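Local structure of uncharacterized protein (Alicyclobacillus acidocaldarius subsp. acidocaldarius, 3RAG) at residues L14-G19 and V139-S144; I10-V15 and V40-G45. The protein is of unknown function but has a von Willebrand factor A-like fold and binds a sodium ion at what is probably its metal-binding site. All coordinates share one frame; numbering follows the deposited sequence.

Contact 1: L14-G19 and V139-S144. With NA (sodium ion), chain C.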
ATOM      1  N   LEU A  14       1.926  -0.098   0.908  1.00 23.42           N
ATOM      2  CA  LEU A  14       2.371  -0.749  -0.322  1.00 23.36           C
ATOM      3  C   LEU A  14       3.861  -1.043  -0.190  1.00 24.07           C
ATOM      4  O   LEU A  14       4.679  -0.135  -0.131  1.00 24.91           O
ATOM      5  CB  LEU A  14       2.126   0.172  -1.530  1.00 24.09           C
ATOM      6  CG  LEU A  14       2.783  -0.318  -2.823  1.00 24.85           C
ATOM      7  CD1 LEU A  14       2.153  -1.641  -3.268  1.00 24.45           C
ATOM      8  CD2 LEU A  14       2.628   0.740  -3.925  1.00 27.76           C
ATOM      9  N   VAL A  15       4.224  -2.320  -0.147  1.00 23.39           N
ATOM     10  CA  VAL A  15       5.628  -2.681  -0.009  1.00 22.61           C
ATOM     11  C   VAL A  15       6.171  -2.998  -1.402  1.00 21.76           C
ATOM     12  O   VAL A  15       5.580  -3.805  -2.117  1.00 24.26           O
ATOM     13  CB  VAL A  15       5.775  -3.933   0.863  1.00 26.45           C
ATOM     14  CG1 VAL A  15       7.256  -4.331   0.972  1.00 27.21           C
ATOM     15  CG2 VAL A  15       5.159  -3.669   2.262  1.00 26.04           C
ATOM     16  N   ILE A  16       7.298  -2.390  -1.762  1.00 23.53           N
ATOM     17  CA  ILE A  16       7.961  -2.669  -3.036  1.00 24.28           C
ATOM     18  C   ILE A  16       9.344  -3.237  -2.726  1.00 24.15           C
ATOM     19  O   ILE A  16      10.166  -2.574  -2.062  1.00 23.79           O
ATOM     20  CB  ILE A  16       8.053  -1.407  -3.924  1.00 25.65           C
ATOM     21  CG1 ILE A  16       6.632  -0.862  -4.188  1.00 23.80           C
ATOM     22  CG2 ILE A  16       8.776  -1.747  -5.227  1.00 25.59           C
ATOM     23  CD1 ILE A  16       6.578   0.443  -5.007  1.00 26.52           C
ATOM     24  N   THR A  17       9.622  -4.450  -3.192  1.00 22.24           N
ATOM     25  CA  THR A  17      10.761  -5.176  -2.643  1.00 23.62           C
ATOM     26  C   THR A  17      11.359  -6.117  -3.677  1.00 26.68           C
ATOM     27  O   THR A  17      10.668  -6.525  -4.617  1.00 27.21           O
ATOM     28  CB  THR A  17      10.295  -5.969  -1.363  1.00 24.84           C
ATOM     29  OG1 THR A  17      11.406  -6.596  -0.728  1.00 26.37           O
ATOM     30  CG2 THR A  17       9.254  -7.075  -1.742  1.00 23.16           C
ATOM     31  N   ASP A  18      12.633  -6.467  -3.520  1.00 24.59           N
ATOM     32  CA  ASP A  18      13.227  -7.476  -4.414  1.00 25.72           C
ATOM     33  C   ASP A  18      13.606  -8.785  -3.725  1.00 28.98           C
ATOM     34  O   ASP A  18      14.468  -9.533  -4.213  1.00 27.10           O
ATOM     35  CB  ASP A  18      14.388  -6.912  -5.263  1.00 25.45           C
ATOM     36  CG  ASP A  18      15.640  -6.659  -4.454  1.00 30.46           C
ATOM     37  OD1 ASP A  18      15.540  -6.638  -3.213  1.00 26.98           O
ATOM     38  OD2 ASP A  18      16.714  -6.431  -5.052  1.00 29.15           O
ATOM     39  N   GLY A  19      12.963  -9.082  -2.595  1.00 26.94           N
ATOM     40  CA  GLY A  19      13.125 -10.403  -2.010  1.00 28.23           C
ATOM     41  C   GLY A  19      12.740 -10.472  -0.547  1.00 33.54           C
ATOM     42  O   GLY A  19      12.676  -9.444   0.123  1.00 30.84           O
ATOM     43  N   VAL A 139       4.074   4.142   1.347  1.00 26.46           N
ATOM     44  CA  VAL A 139       4.832   3.316   0.414  1.00 24.78           C
ATOM     45  C   VAL A 139       6.147   2.945   1.124  1.00 23.35           C
ATOM     46  O   VAL A 139       6.891   3.849   1.545  1.00 25.54           O
ATOM     47  CB  VAL A 139       5.133   4.107  -0.876  1.00 27.09           C
ATOM     48  CG1 VAL A 139       5.937   3.244  -1.836  1.00 27.32           C
ATOM     49  CG2 VAL A 139       3.822   4.590  -1.545  1.00 27.23           C
ATOM     50  N   CYS A 140       6.410   1.639   1.294  1.00 25.06           N
ATOM     51  CA  CYS A 140       7.615   1.138   1.983  1.00 27.20           C
ATOM     52  C   CYS A 140       8.550   0.615   0.926  1.00 25.96           C
ATOM     53  O   CYS A 140       8.211  -0.340   0.238  1.00 24.74           O
ATOM     54  CB  CYS A 140       7.308  -0.042   2.919  1.00 27.86           C
ATOM     55  SG  CYS A 140       6.140   0.366   4.201  1.00 33.67           S
ATOM     56  N   LEU A 141       9.709   1.248   0.787  1.00 24.44           N
ATOM     57  CA  LEU A 141      10.637   0.933  -0.290  1.00 23.88           C
ATOM     58  C   LEU A 141      11.878   0.232   0.254  1.00 26.37           C
ATOM     59  O   LEU A 141      12.628   0.779   1.084  1.00 24.97           O
ATOM     60  CB  LEU A 141      11.056   2.229  -1.020  1.00 20.77           C
ATOM     61  CG  LEU A 141       9.892   3.031  -1.587  1.00 20.87           C
ATOM     62  CD1 LEU A 141      10.393   4.304  -2.278  1.00 25.25           C
ATOM     63  CD2 LEU A 141       9.166   2.121  -2.619  1.00 23.46           C
ATOM     64  N   ASP A 142      12.086  -0.977  -0.250  1.00 24.66           N
ATOM     65  CA  ASP A 142      13.248  -1.810   0.055  1.00 24.25           C
ATOM     66  C   ASP A 142      14.451  -1.076  -0.509  1.00 30.55           C
ATOM     67  O   ASP A 142      14.444  -0.704  -1.687  1.00 25.57           O
ATOM     68  CB  ASP A 142      13.017  -3.116  -0.702  1.00 22.04           C
ATOM     69  CG  ASP A 142      14.062  -4.192  -0.441  1.00 26.05           C
ATOM     70  OD1 ASP A 142      15.205  -3.899  -0.039  1.00 24.30           O
ATOM     71  OD2 ASP A 142      13.709  -5.374  -0.713  1.00 26.07           O
ATOM     72  N   THR A 143      15.467  -0.842   0.323  1.00 26.25           N
ATOM     73  CA  THR A 143      16.706  -0.243  -0.154  1.00 24.98           C
ATOM     74  C   THR A 143      17.891  -1.101   0.261  1.00 27.26           C
ATOM     75  O   THR A 143      18.972  -0.598   0.501  1.00 28.11           O
ATOM     76  CB  THR A 143      16.893   1.229   0.346  1.00 33.62           C
ATOM     77  OG1 THR A 143      17.020   1.260   1.777  1.00 33.20           O
ATOM     78  CG2 THR A 143      15.736   2.095  -0.098  1.00 34.08           C
ATOM     79  N   SER A 144      17.705  -2.420   0.296  1.00 26.08           N
ATOM     80  CA  SER A 144      18.835  -3.294   0.564  1.00 27.04           C
ATOM     81  C   SER A 144      19.827  -3.189  -0.589  1.00 31.49           C
ATOM     82  O   SER A 144      19.507  -2.640  -1.644  1.00 30.33           O
ATOM     83  CB  SER A 144      18.363  -4.735   0.723  1.00 28.39           C
ATOM     84  OG  SER A 144      17.727  -5.158  -0.456  1.00 29.93           O
TER
HETATM   85 NA    NA C 240      17.155  -7.453  -1.589  1.00 39.27          NA
HETATM   86  O   HOH W   1      15.103  -7.450  -0.157  1.00 36.60           O
HETATM   87  O   HOH W   2      17.650 -10.081  -0.597  1.00 65.90           O
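Asp-142 reaches across to Thr-17 and Asp-18, its carboxylate standing almost perpendicular to that of Asp-18 (planes 87° apart). With CG anti to its own backbone N (chi1 -175°), its side chain extends to the end of strand 14-17, where Thr-17 OG1 donates to Asp-142 OD2 at 2.6 Å, on the anti side. The backbone N of Asp-18 also bonds to Asp-142 OD2, at 3.2 Å and from above the carboxylate plane. Asp-142 OD1 serves the loop that follows its own strand: Ser-144 OG meets it on the syn side, and Ser-144 N, nearly along the C-O axis, closes an Asx turn. Four donors thus grip this carboxylate. Asp-142, Ser-144 and Ser-146 spell the DxSxS signature of the metal-ion-dependent adhesion site of von Willebrand A domains. Asp-18 OD1 binds the sodium at 2.4 Å and Ser-144 OG binds it at 2.6 Å; Ser-146 and two waters are further ligands. Asp-142 is not a direct ligand and probably positions Ser-144 from the second shell. Asp-18 OD2 pairs with Lys-150. Deeper in, Ile-16 and Leu-141 lie side by side, Ile-16 CD1 3.9 Å from Leu-141 CD2. Three backbone bonds, such as Ile-16 N to Cys-140 O, join the parallel strands.

Contact 2: I10-V15 and V40-G45; sequences IRQILV and VVNVIG
Residues 10-15 and 40-45 are neighbouring parallel strands close to the centre of the folded chain, the two strands of a beta-alpha-beta unit whose crossover contains helix 27-36. Their short axes run 4.7 Å apart at closest and diverge in direction by 15°. Five backbone hydrogen bonds stitch them, from Val-40 N to Arg-11 O at 3.0 Å through to Ile-44 N to Val-15 O at 2.8 Å; Arg-11, Ile-13 and Val-15 supply the bonding groups on one strand, Val-40, Asn-42 and Ile-44 those on the other. Gln-12 and Val-40 run alongside each other on the face that meets helix 79-106. Gln-12 CG sits anti to its carbonyl carbon (chi1 -72°), with the chain extended beyond, and lies 4.1 Å from Val-40 CB. An alanine in place of Gln-12 would probably leave Val-40 and Thr-87 of that helix without the chain that packs against each of them, and Asn-42 without its neighbouring carboxamide. Leu-14 CD1 comes across Asn-42, 3.9 Å from Asn-42 CB, and also touches Ile-44 CD1. On the reverse face Ile-13 and Val-41 point the same way, with Ile-13 CD1 4.2 Å from Val-41 CG2, and Ile-13 goes on to pack against helix 214-232. Where the side chains touch, that face is aliphatic, whereas the Gln-12 face buries two carboxamides; such groups would probably need polar partners, and Thr-90 of helix 79-106 lies near them.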
ATOM      1  N   ILE A  10      -9.647   5.104   3.297  1.00 28.26           N
ATOM      2  CA  ILE A  10      -8.901   3.905   2.915  1.00 26.88           C
ATOM      3  C   ILE A  10      -7.466   4.046   3.444  1.00 27.67           C
ATOM      4  O   ILE A  10      -6.885   5.118   3.365  1.00 28.96           O
ATOM      5  CB  ILE A  10      -8.905   3.729   1.390  1.00 29.44           C
ATOM      6  CG1 ILE A  10     -10.330   3.424   0.900  1.00 33.75           C
ATOM      7  CG2 ILE A  10      -7.955   2.597   0.966  1.00 28.90           C
ATOM      8  CD1 ILE A  10     -10.823   1.993   1.205  1.00 34.73           C
ATOM      9  N   ARG A  11      -6.929   2.965   4.012  1.00 27.12           N
ATOM     10  CA  ARG A  11      -5.589   2.975   4.593  1.00 30.54           C
ATOM     11  C   ARG A  11      -4.788   1.793   4.060  1.00 26.88           C
ATOM     12  O   ARG A  11      -5.172   0.642   4.259  1.00 29.39           O
ATOM     13  CB  ARG A  11      -5.691   2.870   6.110  1.00 33.61           C
ATOM     14  CG  ARG A  11      -6.400   4.064   6.728  1.00 37.15           C
ATOM     15  CD  ARG A  11      -6.523   3.934   8.245  1.00 43.40           C
ATOM     16  NE  ARG A  11      -7.140   5.142   8.790  1.00 55.87           N
ATOM     17  CZ  ARG A  11      -8.448   5.275   8.973  1.00 61.69           C
ATOM     18  NH1 ARG A  11      -9.248   4.265   8.684  1.00 55.83           N
ATOM     19  NH2 ARG A  11      -8.952   6.404   9.451  1.00 66.60           N
ATOM     20  N   GLN A  12      -3.685   2.071   3.375  1.00 27.21           N
ATOM     21  CA  GLN A  12      -2.957   1.002   2.719  1.00 22.65           C
ATOM     22  C   GLN A  12      -1.476   1.169   2.925  1.00 24.32           C
ATOM     23  O   GLN A  12      -0.978   2.285   3.042  1.00 25.92           O
ATOM     24  CB  GLN A  12      -3.243   0.979   1.212  1.00 26.36           C
ATOM     25  CG  GLN A  12      -4.666   0.483   0.877  1.00 24.78           C
ATOM     26  CD  GLN A  12      -4.873   0.299  -0.618  1.00 29.32           C
ATOM     27  OE1 GLN A  12      -3.951   0.502  -1.419  1.00 29.47           O
ATOM     28  NE2 GLN A  12      -6.089  -0.080  -1.000  1.00 29.18           N
ATOM     29  N   ILE A  13      -0.788   0.041   2.969  1.00 24.23           N
ATOM     30  CA  ILE A  13       0.667   0.021   2.990  1.00 24.82           C
ATOM     31  C   ILE A  13       1.074  -0.714   1.723  1.00 26.89           C
ATOM     32  O   ILE A  13       0.608  -1.828   1.474  1.00 25.25           O
ATOM     33  CB  ILE A  13       1.192  -0.770   4.210  1.00 25.19           C
ATOM     34  CG1 ILE A  13       0.779  -0.079   5.529  1.00 25.90           C
ATOM     35  CG2 ILE A  13       2.719  -0.966   4.101  1.00 26.73           C
ATOM     36  CD1 ILE A  13       1.022  -0.939   6.804  1.00 25.72           C
ATOM     37  N   LEU A  14       1.926  -0.098   0.908  1.00 23.42           N
ATOM     38  CA  LEU A  14       2.371  -0.749  -0.322  1.00 23.36           C
ATOM     39  C   LEU A  14       3.861  -1.043  -0.190  1.00 24.07           C
ATOM     40  O   LEU A  14       4.679  -0.135  -0.131  1.00 24.91           O
ATOM     41  CB  LEU A  14       2.126   0.172  -1.530  1.00 24.09           C
ATOM     42  CG  LEU A  14       2.783  -0.318  -2.823  1.00 24.85           C
ATOM     43  CD1 LEU A  14       2.153  -1.641  -3.268  1.00 24.45           C
ATOM     44  CD2 LEU A  14       2.628   0.740  -3.925  1.00 27.76           C
ATOM     45  N   VAL A  15       4.224  -2.320  -0.147  1.00 23.39           N
ATOM     46  CA  VAL A  15       5.628  -2.681  -0.009  1.00 22.61           C
ATOM     47  C   VAL A  15       6.171  -2.998  -1.402  1.00 21.76           C
ATOM     48  O   VAL A  15       5.580  -3.805  -2.117  1.00 24.26           O
ATOM     49  CB  VAL A  15       5.775  -3.933   0.863  1.00 26.45           C
ATOM     50  CG1 VAL A  15       7.256  -4.331   0.972  1.00 27.21           C
ATOM     51  CG2 VAL A  15       5.159  -3.669   2.262  1.00 26.04           C
ATOM     52  N   VAL A  40      -4.855  -2.281   4.670  1.00 24.59           N
ATOM     53  CA  VAL A  40      -4.630  -3.358   3.706  1.00 24.08           C
ATOM     54  C   VAL A  40      -3.166  -3.264   3.283  1.00 27.34           C
ATOM     55  O   VAL A  40      -2.684  -2.160   2.999  1.00 27.25           O
ATOM     56  CB  VAL A  40      -5.546  -3.206   2.466  1.00 28.70           C
ATOM     57  CG1 VAL A  40      -4.994  -4.039   1.287  1.00 28.11           C
ATOM     58  CG2 VAL A  40      -6.999  -3.611   2.826  1.00 26.37           C
ATOM     59  N   VAL A  41      -2.460  -4.403   3.249  1.00 26.68           N
ATOM     60  CA  VAL A  41      -1.041  -4.400   2.875  1.00 25.61           C
ATOM     61  C   VAL A  41      -0.905  -5.103   1.533  1.00 26.60           C
ATOM     62  O   VAL A  41      -1.298  -6.271   1.393  1.00 27.46           O
ATOM     63  CB  VAL A  41      -0.156  -5.125   3.927  1.00 28.63           C
ATOM     64  CG1 VAL A  41       1.341  -5.004   3.572  1.00 25.60           C
ATOM     65  CG2 VAL A  41      -0.415  -4.552   5.322  1.00 24.34           C
ATOM     66  N   ASN A  42      -0.378  -4.375   0.549  1.00 24.40           N
ATOM     67  CA  ASN A  42      -0.119  -4.900  -0.795  1.00 23.59           C
ATOM     68  C   ASN A  42       1.390  -5.040  -0.998  1.00 23.81           C
ATOM     69  O   ASN A  42       2.175  -4.288  -0.395  1.00 24.51           O
ATOM     70  CB  ASN A  42      -0.647  -3.920  -1.849  1.00 25.08           C
ATOM     71  CG  ASN A  42      -2.170  -3.823  -1.866  1.00 27.16           C
ATOM     72  OD1 ASN A  42      -2.755  -2.736  -2.067  1.00 31.74           O
ATOM     73  ND2 ASN A  42      -2.806  -4.931  -1.657  1.00 22.73           N
ATOM     74  N   VAL A  43       1.813  -6.014  -1.795  1.00 26.50           N
ATOM     75  CA  VAL A  43       3.251  -6.214  -2.014  1.00 24.02           C
ATOM     76  C   VAL A  43       3.535  -6.366  -3.503  1.00 23.60           C
ATOM     77  O   VAL A  43       2.906  -7.182  -4.191  1.00 25.33           O
ATOM     78  CB  VAL A  43       3.762  -7.482  -1.306  1.00 25.17           C
ATOM     79  CG1 VAL A  43       5.312  -7.580  -1.444  1.00 23.28           C
ATOM     80  CG2 VAL A  43       3.328  -7.496   0.178  1.00 23.66           C
ATOM     81  N   ILE A  44       4.496  -5.589  -3.979  1.00 23.46           N
ATOM     82  CA  ILE A  44       5.036  -5.802  -5.316  1.00 23.88           C
ATOM     83  C   ILE A  44       6.433  -6.388  -5.190  1.00 25.16           C
ATOM     84  O   ILE A  44       7.335  -5.772  -4.596  1.00 26.33           O
ATOM     85  CB  ILE A  44       5.111  -4.484  -6.112  1.00 29.38           C
ATOM     86  CG1 ILE A  44       3.696  -3.968  -6.403  1.00 28.85           C
ATOM     87  CG2 ILE A  44       5.930  -4.677  -7.396  1.00 25.93           C
ATOM     88  CD1 ILE A  44       3.648  -2.558  -7.057  1.00 29.32           C
ATOM     89  N   GLY A  45       6.616  -7.581  -5.753  1.00 24.12           N
ATOM     90  CA  GLY A  45       7.941  -8.198  -5.820  1.00 24.49           C
ATOM     91  C   GLY A  45       8.516  -7.882  -7.203  1.00 29.47           C
ATOM     92  O   GLY A  45       7.786  -7.838  -8.185  1.00 30.10           O
TER

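Strand 10-17 carries both contacts, whose centres lie 10 Å apart: contact 1 takes its C-terminal end and the metal loop, contact 2 its earlier part. The shared residues divide the work, since Leu-14 bonds through its backbone to strand 135-142 and Val-15 to strand 40-46. The two contacts also touch directly. Thr-17 N probably bonds to Ile-44 O at 3.0 Å, tying the residue whose hydroxyl holds Asp-142 to the second neighbouring strand, and Thr-17 CG2 rests 4.0 Å from Val-43 CG1. Further back, Cys-140 SG packs 3.7 Å from Ile-13 CG2. The sodium belongs to contact 1; the side chain of Val-15, which both contacts share, is about 11 Å from it.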